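Local coordinates for protein phosphonate monoester hydrolase (Ruegeria pomeroyi, PDB 4UPK) that is a hydrolase of the sulfatase family, within the alkaline phosphatase clan, and assembles as four copies of the chain, at residues P477-D482 with F489-G494; A460-A465 with A503-Q508. All coordinates share one frame; numbering follows the deposited sequence.

Contact 1: P477-D482 with F489-G494; sequences PPMLFD and FRNVAG
An Asx turn at Asn491 docks on the outward edge of strand 479-482, where Asn491 OD1 accepts a hydrogen bond from Leu480 N at 3.0 Å and another from Ala493 N at 3.1 Å. Strand and turn thus both grip OD1, their N-H groups lying on opposite faces of the amide, each above its plane. Chi1 of 167° sets CG anti to the backbone N and so carries it toward the strand. Asparagine suits the place because its other half is a donor: ND2 bonds to Glu276 O and to a water that in turn donates to Pro478 O. Met479 and Phe481 pair their backbones with strand 467-472, leaving the backbone N and O of Leu480 and the backbone N of Asp482 turned to the other side, as expected of an outermost strand in an antiparallel sheet. The loop meets them without becoming a strand. Val492 N donates to Leu480 O at 2.7 Å, nearly straight at 170°, while a second water joins Asp482 N to Arg490 O. Small Ala493 lets the backbones come close; its CB lies 3.9 Å from Leu480 CB and 3.3 Å from Pro478 O. On the other face of the strand the Phe481 ring reaches back, placing CD1 3.4 Å from Arg490 O, which sits at the ring edge, and CE1 3.9 Å from Asn491 CB.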
ATOM      1  N   PRO A 477     -13.953  39.749 -13.497  1.00 16.61           N
ATOM      2  CA  PRO A 477     -12.764  40.483 -13.957  1.00 14.72           C
ATOM      3  C   PRO A 477     -11.600  40.551 -12.957  1.00 17.78           C
ATOM      4  O   PRO A 477     -11.799  40.423 -11.746  1.00 16.14           O
ATOM      5  CB  PRO A 477     -13.314  41.883 -14.298  1.00 16.31           C
ATOM      6  CG  PRO A 477     -14.544  42.024 -13.495  1.00 20.30           C
ATOM      7  CD  PRO A 477     -15.134  40.644 -13.414  1.00 17.11           C
ATOM      8  N   PRO A 478     -10.353  40.780 -13.449  1.00 14.08           N
ATOM      9  CA  PRO A 478      -9.227  40.907 -12.516  1.00 13.33           C
ATOM     10  C   PRO A 478      -9.298  42.156 -11.632  1.00 16.07           C
ATOM     11  O   PRO A 478     -10.097  43.070 -11.882  1.00 15.65           O
ATOM     12  CB  PRO A 478      -8.008  40.988 -13.444  1.00 14.90           C
ATOM     13  CG  PRO A 478      -8.524  41.459 -14.740  1.00 17.93           C
ATOM     14  CD  PRO A 478      -9.915  40.923 -14.856  1.00 13.78           C
ATOM     15  N   MET A 479      -8.459  42.183 -10.592  1.00  9.45           N
ATOM     16  CA  MET A 479      -8.281  43.342  -9.743  1.00  9.11           C
ATOM     17  C   MET A 479      -6.842  43.781  -9.924  1.00 12.68           C
ATOM     18  O   MET A 479      -5.960  42.954 -10.122  1.00 11.90           O
ATOM     19  CB  MET A 479      -8.552  43.057  -8.243  1.00 11.32           C
ATOM     20  CG  MET A 479      -9.853  42.361  -7.968  1.00 13.87           C
ATOM     21  SD  MET A 479     -10.247  42.409  -6.227  1.00 15.95           S
ATOM     22  CE  MET A 479     -11.411  41.086  -6.092  1.00 11.78           C
ATOM     23  N   LEU A 480      -6.607  45.068  -9.878  1.00 11.46           N
ATOM     24  CA  LEU A 480      -5.261  45.607  -9.968  1.00 10.98           C
ATOM     25  C   LEU A 480      -5.107  46.766  -8.988  1.00 14.43           C
ATOM     26  O   LEU A 480      -5.845  47.728  -9.075  1.00 12.51           O
ATOM     27  CB  LEU A 480      -4.888  45.997 -11.390  1.00 10.60           C
ATOM     28  CG  LEU A 480      -3.416  46.392 -11.597  1.00 12.98           C
ATOM     29  CD1 LEU A 480      -2.503  45.197 -11.455  1.00 11.25           C
ATOM     30  CD2 LEU A 480      -3.234  47.089 -12.938  1.00 12.13           C
ATOM     31  N   PHE A 481      -4.167  46.629  -8.028  1.00 12.63           N
ATOM     32  CA  PHE A 481      -3.884  47.626  -7.008  1.00 12.68           C
ATOM     33  C   PHE A 481      -2.468  48.159  -7.188  1.00 16.55           C
ATOM     34  O   PHE A 481      -1.515  47.399  -7.145  1.00 14.32           O
ATOM     35  CB  PHE A 481      -4.116  47.052  -5.585  1.00 13.71           C
ATOM     36  CG  PHE A 481      -5.441  46.331  -5.417  1.00 14.20           C
ATOM     37  CD1 PHE A 481      -6.646  47.020  -5.526  1.00 16.43           C
ATOM     38  CD2 PHE A 481      -5.481  44.976  -5.123  1.00 15.57           C
ATOM     39  CE1 PHE A 481      -7.870  46.358  -5.383  1.00 16.77           C
ATOM     40  CE2 PHE A 481      -6.707  44.315  -4.957  1.00 18.17           C
ATOM     41  CZ  PHE A 481      -7.894  45.012  -5.082  1.00 15.69           C
ATOM     42  N   ASP A 482      -2.341  49.466  -7.425  1.00 15.56           N
ATOM     43  CA  ASP A 482      -1.072  50.161  -7.595  1.00 15.78           C
ATOM     44  C   ASP A 482      -0.605  50.738  -6.236  1.00 20.32           C
ATOM     45  O   ASP A 482      -1.241  51.648  -5.696  1.00 20.96           O
ATOM     46  CB  ASP A 482      -1.237  51.269  -8.653  1.00 17.67           C
ATOM     47  CG  ASP A 482       0.005  52.086  -8.990  1.00 26.53           C
ATOM     48  OD1 ASP A 482       1.112  51.746  -8.482  1.00 26.22           O
ATOM     49  OD2 ASP A 482      -0.132  53.088  -9.727  1.00 27.70           O
ATOM     50  N   PHE A 489      -6.950  50.491  -1.983  1.00 17.94           N
ATOM     51  CA  PHE A 489      -8.152  51.330  -1.865  1.00 16.84           C
ATOM     52  C   PHE A 489      -8.827  51.665  -3.195  1.00 19.24           C
ATOM     53  O   PHE A 489      -9.899  52.277  -3.217  1.00 18.30           O
ATOM     54  CB  PHE A 489      -7.861  52.562  -1.009  1.00 18.56           C
ATOM     55  CG  PHE A 489      -7.675  52.165   0.434  1.00 20.13           C
ATOM     56  CD1 PHE A 489      -6.435  51.732   0.899  1.00 22.99           C
ATOM     57  CD2 PHE A 489      -8.751  52.177   1.322  1.00 22.67           C
ATOM     58  CE1 PHE A 489      -6.277  51.308   2.221  1.00 23.72           C
ATOM     59  CE2 PHE A 489      -8.594  51.760   2.646  1.00 24.75           C
ATOM     60  CZ  PHE A 489      -7.356  51.341   3.091  1.00 23.15           C
ATOM     61  N   ARG A 490      -8.220  51.227  -4.299  1.00 15.39           N
ATOM     62  CA  ARG A 490      -8.780  51.420  -5.625  1.00 15.97           C
ATOM     63  C   ARG A 490      -8.378  50.305  -6.579  1.00 16.64           C
ATOM     64  O   ARG A 490      -7.191  50.118  -6.855  1.00 13.63           O
ATOM     65  CB  ARG A 490      -8.424  52.820  -6.200  1.00 19.25           C
ATOM     66  CG  ARG A 490      -9.192  53.167  -7.488  1.00 30.23           C
ATOM     67  CD  ARG A 490      -8.807  54.497  -8.113  1.00 43.00           C
ATOM     68  NE  ARG A 490      -7.359  54.672  -8.281  1.00 57.31           N
ATOM     69  CZ  ARG A 490      -6.760  55.814  -8.603  1.00 75.70           C
ATOM     70  NH1 ARG A 490      -7.475  56.918  -8.789  1.00 74.98           N
ATOM     71  NH2 ARG A 490      -5.437  55.869  -8.715  1.00 53.31           N
ATOM     72  N   ASN A 491      -9.381  49.584  -7.109  1.00 15.04           N
ATOM     73  CA  ASN A 491      -9.148  48.580  -8.141  1.00 15.65           C
ATOM     74  C   ASN A 491      -9.028  49.359  -9.473  1.00 21.82           C
ATOM     75  O   ASN A 491     -10.010  49.954  -9.938  1.00 22.94           O
ATOM     76  CB  ASN A 491     -10.272  47.516  -8.175  1.00 12.19           C
ATOM     77  CG  ASN A 491     -10.280  46.632  -9.395  1.00 19.92           C
ATOM     78  OD1 ASN A 491      -9.264  46.465 -10.073  1.00 15.79           O
ATOM     79  ND2 ASN A 491     -11.427  46.034  -9.698  1.00 10.70           N
ATOM     80  N   VAL A 492      -7.816  49.367 -10.062  1.00 17.00           N
ATOM     81  CA  VAL A 492      -7.517  50.089 -11.299  1.00 16.97           C
ATOM     82  C   VAL A 492      -7.456  49.208 -12.566  1.00 23.27           C
ATOM     83  O   VAL A 492      -6.999  49.686 -13.602  1.00 24.55           O
ATOM     84  CB  VAL A 492      -6.289  51.040 -11.154  1.00 19.65           C
ATOM     85  CG1 VAL A 492      -6.547  52.128 -10.116  1.00 18.90           C
ATOM     86  CG2 VAL A 492      -5.006  50.281 -10.828  1.00 18.76           C
ATOM     87  N   ALA A 493      -7.935  47.941 -12.495  1.00 19.70           N
ATOM     88  CA  ALA A 493      -7.910  47.002 -13.628  1.00 18.33           C
ATOM     89  C   ALA A 493      -8.691  47.451 -14.880  1.00 22.27           C
ATOM     90  O   ALA A 493      -8.348  47.041 -15.989  1.00 22.97           O
ATOM     91  CB  ALA A 493      -8.342  45.605 -13.183  1.00 18.38           C
ATOM     92  N   GLY A 494      -9.730  48.264 -14.704  1.00 18.61           N
ATOM     93  CA  GLY A 494     -10.529  48.770 -15.822  1.00 18.81           C
ATOM     94  C   GLY A 494      -9.980  50.034 -16.472  1.00 22.77           C
ATOM     95  O   GLY A 494     -10.484  50.470 -17.508  1.00 23.93           O
TER
HETATM   96  O   HOH W   1     -12.118  44.727 -12.364  1.00 18.05           O
HETATM   97  O   HOH W   2      -4.691  51.254  -6.841  1.00  4.33           O

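Contact 2: A460-A465 with A503-Q508; sequences AILRDA and ARLSRQ
Asp464 OD2, on the side chain that rests against Leu505, accepts a hydrogen bond from Phe467 N and a weak one from Arg466 N, at the turn that joins strands 458-463 and 467-472 into a beta-hairpin and at the start of the second strand. The hairpin forms the middle of a four-stranded antiparallel sheet, and helix 499-515 packs across one face of it, an arrangement consistent with the smaller C-terminal domain of sulfatases. An aspartate suits this place beside the turn: its carboxylate ties down the turn, while its aliphatic CB can still face the helix. Leu505 CD2 lies 3.6 Å from Asp464 CB and 3.8 Å from Asp464 CG, the two side chains meeting at about a right angle. The same methyl is 3.9 Å from Leu462 CD2, so one branch of Leu505 fits against two residues, Leu462 and Asp464, whose side chains point to the same side. Arg463, between them, points away from the helix and forms a salt bridge with Asp365. Asp464 OD1 and Arg504 NH1 are 4.6 Å apart, too far for a salt bridge, though their opposite charges may attract weakly; Arg504 instead pairs with Asp501 through NH2. Gln508, one helical turn after Arg504, can serve a boundary position because its methylene carbons are apolar while its amide is not. The Gln508 and Leu462 side chains cross at about a right angle, and chi1 of -170° swings Gln508 CG away from the backbone N, to 4.1 Å from Leu462 CD1.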
ATOM      1  N   ALA A 460      -6.369  33.669  -7.543  1.00 13.19           N
ATOM      2  CA  ALA A 460      -4.923  33.776  -7.447  1.00 12.05           C
ATOM      3  C   ALA A 460      -4.522  35.238  -7.271  1.00 14.42           C
ATOM      4  O   ALA A 460      -5.173  36.126  -7.837  1.00 11.19           O
ATOM      5  CB  ALA A 460      -4.266  33.177  -8.670  1.00 12.37           C
ATOM      6  N   ILE A 461      -3.504  35.479  -6.403  1.00 12.43           N
ATOM      7  CA  ILE A 461      -2.963  36.812  -6.067  1.00 12.37           C
ATOM      8  C   ILE A 461      -1.445  36.842  -6.356  1.00 19.72           C
ATOM      9  O   ILE A 461      -0.729  35.940  -5.929  1.00 21.33           O
ATOM     10  CB  ILE A 461      -3.266  37.202  -4.579  1.00 14.14           C
ATOM     11  CG1 ILE A 461      -4.786  37.084  -4.218  1.00 13.16           C
ATOM     12  CG2 ILE A 461      -2.697  38.592  -4.218  1.00 13.76           C
ATOM     13  CD1 ILE A 461      -5.087  36.622  -2.826  1.00 10.66           C
ATOM     14  N   LEU A 462      -0.963  37.872  -7.071  1.00 16.00           N
ATOM     15  CA  LEU A 462       0.463  38.064  -7.334  1.00 15.75           C
ATOM     16  C   LEU A 462       0.882  39.436  -6.791  1.00 18.80           C
ATOM     17  O   LEU A 462       0.366  40.448  -7.243  1.00 18.98           O
ATOM     18  CB  LEU A 462       0.831  37.899  -8.838  1.00 15.01           C
ATOM     19  CG  LEU A 462       2.337  37.875  -9.146  1.00 17.86           C
ATOM     20  CD1 LEU A 462       2.672  36.795 -10.144  1.00 18.02           C
ATOM     21  CD2 LEU A 462       2.835  39.233  -9.643  1.00 17.55           C
ATOM     22  N   ARG A 463       1.799  39.460  -5.822  1.00 16.32           N
ATOM     23  CA  ARG A 463       2.275  40.695  -5.197  1.00 16.30           C
ATOM     24  C   ARG A 463       3.622  41.058  -5.749  1.00 23.84           C
ATOM     25  O   ARG A 463       4.626  40.449  -5.403  1.00 24.41           O
ATOM     26  CB  ARG A 463       2.319  40.603  -3.665  1.00 12.81           C
ATOM     27  CG  ARG A 463       0.964  40.310  -3.036  1.00  9.43           C
ATOM     28  CD  ARG A 463       1.078  40.041  -1.568  1.00 14.53           C
ATOM     29  NE  ARG A 463      -0.133  39.393  -1.072  1.00 22.18           N
ATOM     30  CZ  ARG A 463      -0.300  38.077  -0.990  1.00 30.70           C
ATOM     31  NH1 ARG A 463       0.685  37.252  -1.330  1.00  6.71           N
ATOM     32  NH2 ARG A 463      -1.450  37.576  -0.556  1.00 22.54           N
ATOM     33  N   ASP A 464       3.626  42.037  -6.636  1.00 21.17           N
ATOM     34  CA  ASP A 464       4.795  42.602  -7.280  1.00 21.15           C
ATOM     35  C   ASP A 464       5.225  43.802  -6.403  1.00 23.76           C
ATOM     36  O   ASP A 464       4.461  44.224  -5.526  1.00 22.12           O
ATOM     37  CB  ASP A 464       4.354  42.994  -8.714  1.00 22.85           C
ATOM     38  CG  ASP A 464       5.239  43.905  -9.516  1.00 27.17           C
ATOM     39  OD1 ASP A 464       6.311  43.455  -9.946  1.00 34.89           O
ATOM     40  OD2 ASP A 464       4.819  45.038  -9.786  1.00 25.08           O
ATOM     41  N   ALA A 465       6.445  44.320  -6.604  1.00 21.44           N
ATOM     42  CA  ALA A 465       6.981  45.470  -5.849  1.00 21.92           C
ATOM     43  C   ALA A 465       6.049  46.717  -5.887  1.00 26.90           C
ATOM     44  O   ALA A 465       5.938  47.447  -4.893  1.00 27.32           O
ATOM     45  CB  ALA A 465       8.362  45.835  -6.375  1.00 22.69           C
ATOM     46  N   ALA A 503      -1.641  43.140 -18.408  1.00 12.62           N
ATOM     47  CA  ALA A 503      -1.213  42.074 -19.308  1.00 11.36           C
ATOM     48  C   ALA A 503       0.142  41.454 -18.894  1.00 14.18           C
ATOM     49  O   ALA A 503       0.308  40.224 -18.950  1.00 12.56           O
ATOM     50  CB  ALA A 503      -1.166  42.592 -20.742  1.00 11.84           C
ATOM     51  N   ARG A 504       1.101  42.308 -18.482  1.00 11.60           N
ATOM     52  CA  ARG A 504       2.449  41.929 -18.045  1.00 11.40           C
ATOM     53  C   ARG A 504       2.418  41.095 -16.751  1.00 16.94           C
ATOM     54  O   ARG A 504       3.099  40.061 -16.665  1.00 16.86           O
ATOM     55  CB  ARG A 504       3.327  43.192 -17.878  1.00  9.18           C
ATOM     56  CG  ARG A 504       4.750  42.919 -17.350  1.00 18.62           C
ATOM     57  CD  ARG A 504       5.568  44.184 -17.150  1.00 29.08           C
ATOM     58  NE  ARG A 504       4.839  45.202 -16.392  1.00 28.17           N
ATOM     59  CZ  ARG A 504       4.837  45.313 -15.070  1.00 45.46           C
ATOM     60  NH1 ARG A 504       5.554  44.479 -14.322  1.00 33.58           N
ATOM     61  NH2 ARG A 504       4.122  46.259 -14.483  1.00 35.19           N
ATOM     62  N   LEU A 505       1.623  41.549 -15.746  1.00 15.47           N
ATOM     63  CA  LEU A 505       1.480  40.850 -14.460  1.00 16.08           C
ATOM     64  C   LEU A 505       0.748  39.521 -14.588  1.00 19.54           C
ATOM     65  O   LEU A 505       1.109  38.558 -13.907  1.00 20.36           O
ATOM     66  CB  LEU A 505       0.806  41.736 -13.407  1.00 16.34           C
ATOM     67  CG  LEU A 505       1.650  42.887 -12.892  1.00 21.45           C
ATOM     68  CD1 LEU A 505       0.782  43.964 -12.404  1.00 20.90           C
ATOM     69  CD2 LEU A 505       2.615  42.429 -11.815  1.00 22.96           C
ATOM     70  N   SER A 506      -0.291  39.477 -15.443  1.00 14.65           N
ATOM     71  CA  SER A 506      -1.069  38.266 -15.714  1.00 15.18           C
ATOM     72  C   SER A 506      -0.206  37.195 -16.430  1.00 19.54           C
ATOM     73  O   SER A 506      -0.351  36.002 -16.139  1.00 20.00           O
ATOM     74  CB  SER A 506      -2.326  38.614 -16.506  1.00 17.87           C
ATOM     75  OG  SER A 506      -3.357  37.682 -16.235  1.00 23.11           O
ATOM     76  N   ARG A 507       0.738  37.621 -17.301  1.00 15.62           N
ATOM     77  CA  ARG A 507       1.665  36.678 -17.957  1.00 15.45           C
ATOM     78  C   ARG A 507       2.645  36.141 -16.917  1.00 18.66           C
ATOM     79  O   ARG A 507       2.942  34.938 -16.906  1.00 19.19           O
ATOM     80  CB  ARG A 507       2.388  37.306 -19.162  1.00 11.27           C
ATOM     81  CG  ARG A 507       3.369  36.359 -19.899  1.00  8.67           C
ATOM     82  CD  ARG A 507       3.386  36.513 -21.418  1.00  6.32           C
ATOM     83  NE  ARG A 507       2.948  37.834 -21.849  1.00 16.28           N
ATOM     84  CZ  ARG A 507       1.892  38.058 -22.610  1.00 21.61           C
ATOM     85  NH1 ARG A 507       1.193  37.045 -23.099  1.00  9.84           N
ATOM     86  NH2 ARG A 507       1.528  39.299 -22.896  1.00 18.49           N
ATOM     87  N   GLN A 508       3.086  37.026 -16.010  1.00 13.43           N
ATOM     88  CA  GLN A 508       3.940  36.675 -14.876  1.00 13.00           C
ATOM     89  C   GLN A 508       3.214  35.660 -13.964  1.00 14.56           C
ATOM     90  O   GLN A 508       3.834  34.704 -13.505  1.00 16.44           O
ATOM     91  CB  GLN A 508       4.329  37.949 -14.108  1.00 14.58           C
ATOM     92  CG  GLN A 508       5.399  37.744 -13.055  1.00 33.47           C
ATOM     93  CD  GLN A 508       6.164  39.003 -12.768  1.00 51.32           C
ATOM     94  OE1 GLN A 508       5.632  40.123 -12.843  1.00 47.06           O
ATOM     95  NE2 GLN A 508       7.431  38.833 -12.419  1.00 42.09           N
TER

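The centres of the two contacts lie about 12 Å apart, and both segments of contact 1 fall between the two segments of contact 2: strand 458-463 comes first, then strand 479-482, the 489-494 loop and helix 499-515. Both rest on one antiparallel sheet, contact 2 on an inner strand and contact 1 on an outermost one, with strand 467-472 between. They touch directly through Leu480 CD1 and Leu505 CD1, 3.6 Å apart, so the same helix spans both strands. The helix also faces a second subunit: Arg507 there packs on Pro478, and Arg507 of this chain forms a salt bridge with Glu471 of that subunit, tying this region to the assembly.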